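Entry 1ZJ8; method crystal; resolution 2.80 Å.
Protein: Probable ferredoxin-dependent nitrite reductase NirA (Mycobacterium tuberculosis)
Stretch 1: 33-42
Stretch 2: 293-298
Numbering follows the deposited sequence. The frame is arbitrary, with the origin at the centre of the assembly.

Stretch 1 33-42: PLNANEELKK
Stretch 2 (293-298) YRRLRA

Contact between residues 33-42, a loop leading into a short helix that includes 37-40, and residues 293-298, an irregular segment of the same chain; together they bury 445 Å². The register is set by Leu 34 and Arg 295, whose CA atoms lie 5.3 Å apart. Tyr 293 (phi/psi -71/141; chi1 m) precedes the contact. Arg 294 (-135/35) points its CA-to-CB bond sideways, and with chi1 m, chi2 t and chi3 p its side chain reaches Glu 38, a helical residue with chi1 and chi2 both m. Their salt bridge is long: Arg 294 NE lies 3.4 Å from Glu 38 OE2, and its hydrogen bond to Glu 38 OE1, at 3.5 Å and 163°, is weak. Glu 38 OE2 is held more tightly by Lys 41 NZ, at 2.8 Å, in a salt bridge within the first stretch. The shared carboxylate thus offsets the like charges of Lys 41 NZ and Arg 294 NH2, 3.6 Å apart; both atoms also hydrogen-bond elsewhere in the structure. Arg 295 (-110/-73; chi1 t, chi2 t, chi3 p) directs CA-to-CB away overall, yet its CG packs 3.5 Å from CD1 of Leu 34 (-112/11; chi1 m, chi2 t). Its carbonyl receives a weak, bent hydrogen bond from Asn 35 (-148/166; chi1 m, chi2 -63°), with ND2 3.1 Å from Arg 295 O and an angle of 126°. Asn 35 OD1 crowds Arg 295 O at 2.6 Å, a close approach of two acceptors that cannot be a hydrogen bond. Leu 296 (-82/126; chi1 m, chi2 t) turns away, exposed. Arg 297 (-57/-37) starts sideways, but chi1 t, chi2 p and chi3 t bring its end to Asn 37 (-74/-50; chi1 m, chi2 103°), whose CG sits at the guanidinium edge, 2.9 Å from Arg 297 NE. Ala 298 (-92/12) lies beyond the contact.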

# COMPACT_ATOMS: atom_id res chain seq x y z
N PRO A 33 -24.71 -15.64 7.66
CA PRO A 33 -23.32 -15.63 8.11
C PRO A 33 -22.68 -17.01 8.11
O PRO A 33 -23.21 -17.92 8.72
CB PRO A 33 -23.41 -15.11 9.56
CG PRO A 33 -24.83 -15.27 9.96
CD PRO A 33 -25.63 -15.15 8.70
N LEU A 34 -21.55 -17.15 7.41
CA LEU A 34 -20.80 -18.41 7.38
C LEU A 34 -19.45 -18.28 8.11
O LEU A 34 -18.60 -19.17 8.02
CB LEU A 34 -20.57 -18.85 5.93
CG LEU A 34 -21.77 -18.93 4.98
CD1 LEU A 34 -21.40 -19.64 3.67
CD2 LEU A 34 -22.95 -19.63 5.64
N ASN A 35 -19.27 -17.17 8.84
CA ASN A 35 -18.03 -16.87 9.57
C ASN A 35 -18.41 -16.08 10.82
O ASN A 35 -19.53 -15.58 10.92
CB ASN A 35 -17.09 -16.00 8.72
CG ASN A 35 -16.80 -16.60 7.37
OD1 ASN A 35 -16.23 -17.68 7.28
ND2 ASN A 35 -17.21 -15.91 6.30
N ALA A 36 -17.46 -15.96 11.75
CA ALA A 36 -17.62 -15.05 12.89
C ALA A 36 -17.52 -13.59 12.41
O ALA A 36 -18.06 -12.66 13.04
CB ALA A 36 -16.56 -15.33 13.95
N ASN A 37 -16.81 -13.41 11.29
CA ASN A 37 -16.61 -12.12 10.67
C ASN A 37 -17.87 -11.64 9.98
O ASN A 37 -18.31 -10.51 10.19
CB ASN A 37 -15.45 -12.19 9.67
CG ASN A 37 -14.11 -12.39 10.35
OD1 ASN A 37 -13.55 -13.49 10.37
ND2 ASN A 37 -13.57 -11.31 10.91
N GLU A 38 -18.45 -12.52 9.15
CA GLU A 38 -19.74 -12.24 8.52
C GLU A 38 -20.89 -12.09 9.54
O GLU A 38 -21.91 -11.47 9.23
CB GLU A 38 -20.10 -13.32 7.49
CG GLU A 38 -19.44 -13.14 6.12
CD GLU A 38 -19.62 -11.73 5.58
OE1 GLU A 38 -20.69 -11.12 5.85
OE2 GLU A 38 -18.69 -11.24 4.89
N GLU A 39 -20.72 -12.64 10.74
CA GLU A 39 -21.79 -12.60 11.74
C GLU A 39 -21.81 -11.33 12.59
O GLU A 39 -22.88 -10.86 12.99
CB GLU A 39 -21.73 -13.82 12.64
CG GLU A 39 -23.05 -14.12 13.33
CD GLU A 39 -22.95 -15.38 14.13
OE1 GLU A 39 -22.94 -16.48 13.50
OE2 GLU A 39 -22.86 -15.25 15.38
N LEU A 40 -20.63 -10.79 12.90
CA LEU A 40 -20.56 -9.54 13.68
C LEU A 40 -21.03 -8.34 12.86
O LEU A 40 -21.53 -7.36 13.40
CB LEU A 40 -19.15 -9.32 14.27
CG LEU A 40 -17.93 -9.13 13.38
CD1 LEU A 40 -17.91 -7.77 12.68
CD2 LEU A 40 -16.69 -9.30 14.25
N LYS A 41 -20.87 -8.44 11.53
CA LYS A 41 -21.34 -7.40 10.62
C LYS A 41 -22.87 -7.40 10.50
O LYS A 41 -23.47 -6.37 10.16
CB LYS A 41 -20.69 -7.57 9.24
CG LYS A 41 -19.16 -7.42 9.24
CD LYS A 41 -18.57 -7.34 7.82
CE LYS A 41 -18.63 -8.68 7.07
NZ LYS A 41 -18.23 -8.55 5.63
N LYS A 42 -23.51 -8.53 10.82
CA LYS A 42 -24.97 -8.61 10.85
C LYS A 42 -25.60 -7.82 12.02
O LYS A 42 -26.81 -7.62 12.03
CB LYS A 42 -25.43 -10.07 10.91
CG LYS A 42 -24.88 -10.95 9.79
CD LYS A 42 -25.17 -10.39 8.39
CE LYS A 42 -24.75 -11.35 7.29
NZ LYS A 42 -25.42 -11.04 6.00
N TYR A 293 -17.66 -13.75 -2.79
CA TYR A 293 -17.80 -14.89 -1.87
C TYR A 293 -17.70 -14.44 -0.41
O TYR A 293 -16.90 -13.56 -0.09
CB TYR A 293 -16.74 -15.94 -2.19
CG TYR A 293 -16.71 -16.37 -3.65
CD1 TYR A 293 -17.87 -16.44 -4.41
CD2 TYR A 293 -15.52 -16.73 -4.26
CE1 TYR A 293 -17.85 -16.85 -5.75
CE2 TYR A 293 -15.48 -17.16 -5.61
CZ TYR A 293 -16.66 -17.22 -6.34
OH TYR A 293 -16.65 -17.62 -7.67
N ARG A 294 -18.52 -15.03 0.46
CA ARG A 294 -18.57 -14.66 1.89
C ARG A 294 -18.59 -15.91 2.80
O ARG A 294 -19.19 -15.91 3.89
CB ARG A 294 -19.76 -13.72 2.18
CG ARG A 294 -19.86 -12.50 1.24
CD ARG A 294 -21.13 -11.68 1.44
NE ARG A 294 -20.96 -10.63 2.44
CZ ARG A 294 -21.08 -9.32 2.23
NH1 ARG A 294 -21.39 -8.83 1.03
NH2 ARG A 294 -20.90 -8.47 3.25
N ARG A 295 -17.88 -16.94 2.35
CA ARG A 295 -17.83 -18.23 3.00
C ARG A 295 -16.45 -18.50 3.63
O ARG A 295 -16.32 -18.46 4.85
CB ARG A 295 -18.19 -19.31 1.98
CG ARG A 295 -18.26 -20.71 2.54
CD ARG A 295 -18.65 -21.68 1.45
NE ARG A 295 -17.58 -21.83 0.46
CZ ARG A 295 -16.53 -22.64 0.59
NH1 ARG A 295 -16.37 -23.39 1.68
NH2 ARG A 295 -15.62 -22.70 -0.38
N LEU A 296 -15.44 -18.77 2.81
CA LEU A 296 -14.06 -18.88 3.29
C LEU A 296 -13.45 -17.48 3.41
O LEU A 296 -13.44 -16.71 2.44
CB LEU A 296 -13.20 -19.75 2.36
CG LEU A 296 -13.52 -21.25 2.26
CD1 LEU A 296 -12.65 -21.98 1.21
CD2 LEU A 296 -13.42 -21.93 3.62
N ARG A 297 -12.94 -17.16 4.59
CA ARG A 297 -12.27 -15.88 4.86
C ARG A 297 -11.09 -15.60 3.93
O ARG A 297 -10.87 -14.47 3.54
CB ARG A 297 -11.75 -15.84 6.30
CG ARG A 297 -11.72 -14.48 6.88
CD ARG A 297 -13.12 -14.05 7.29
NE ARG A 297 -13.20 -12.62 7.57
CZ ARG A 297 -13.42 -11.67 6.66
NH1 ARG A 297 -13.56 -11.96 5.37
NH2 ARG A 297 -13.49 -10.40 7.05
N ALA A 298 -10.33 -16.64 3.59
CA ALA A 298 -9.22 -16.50 2.65
C ALA A 298 -9.63 -16.79 1.20
O ALA A 298 -8.76 -16.96 0.34
CB ALA A 298 -8.08 -17.42 3.05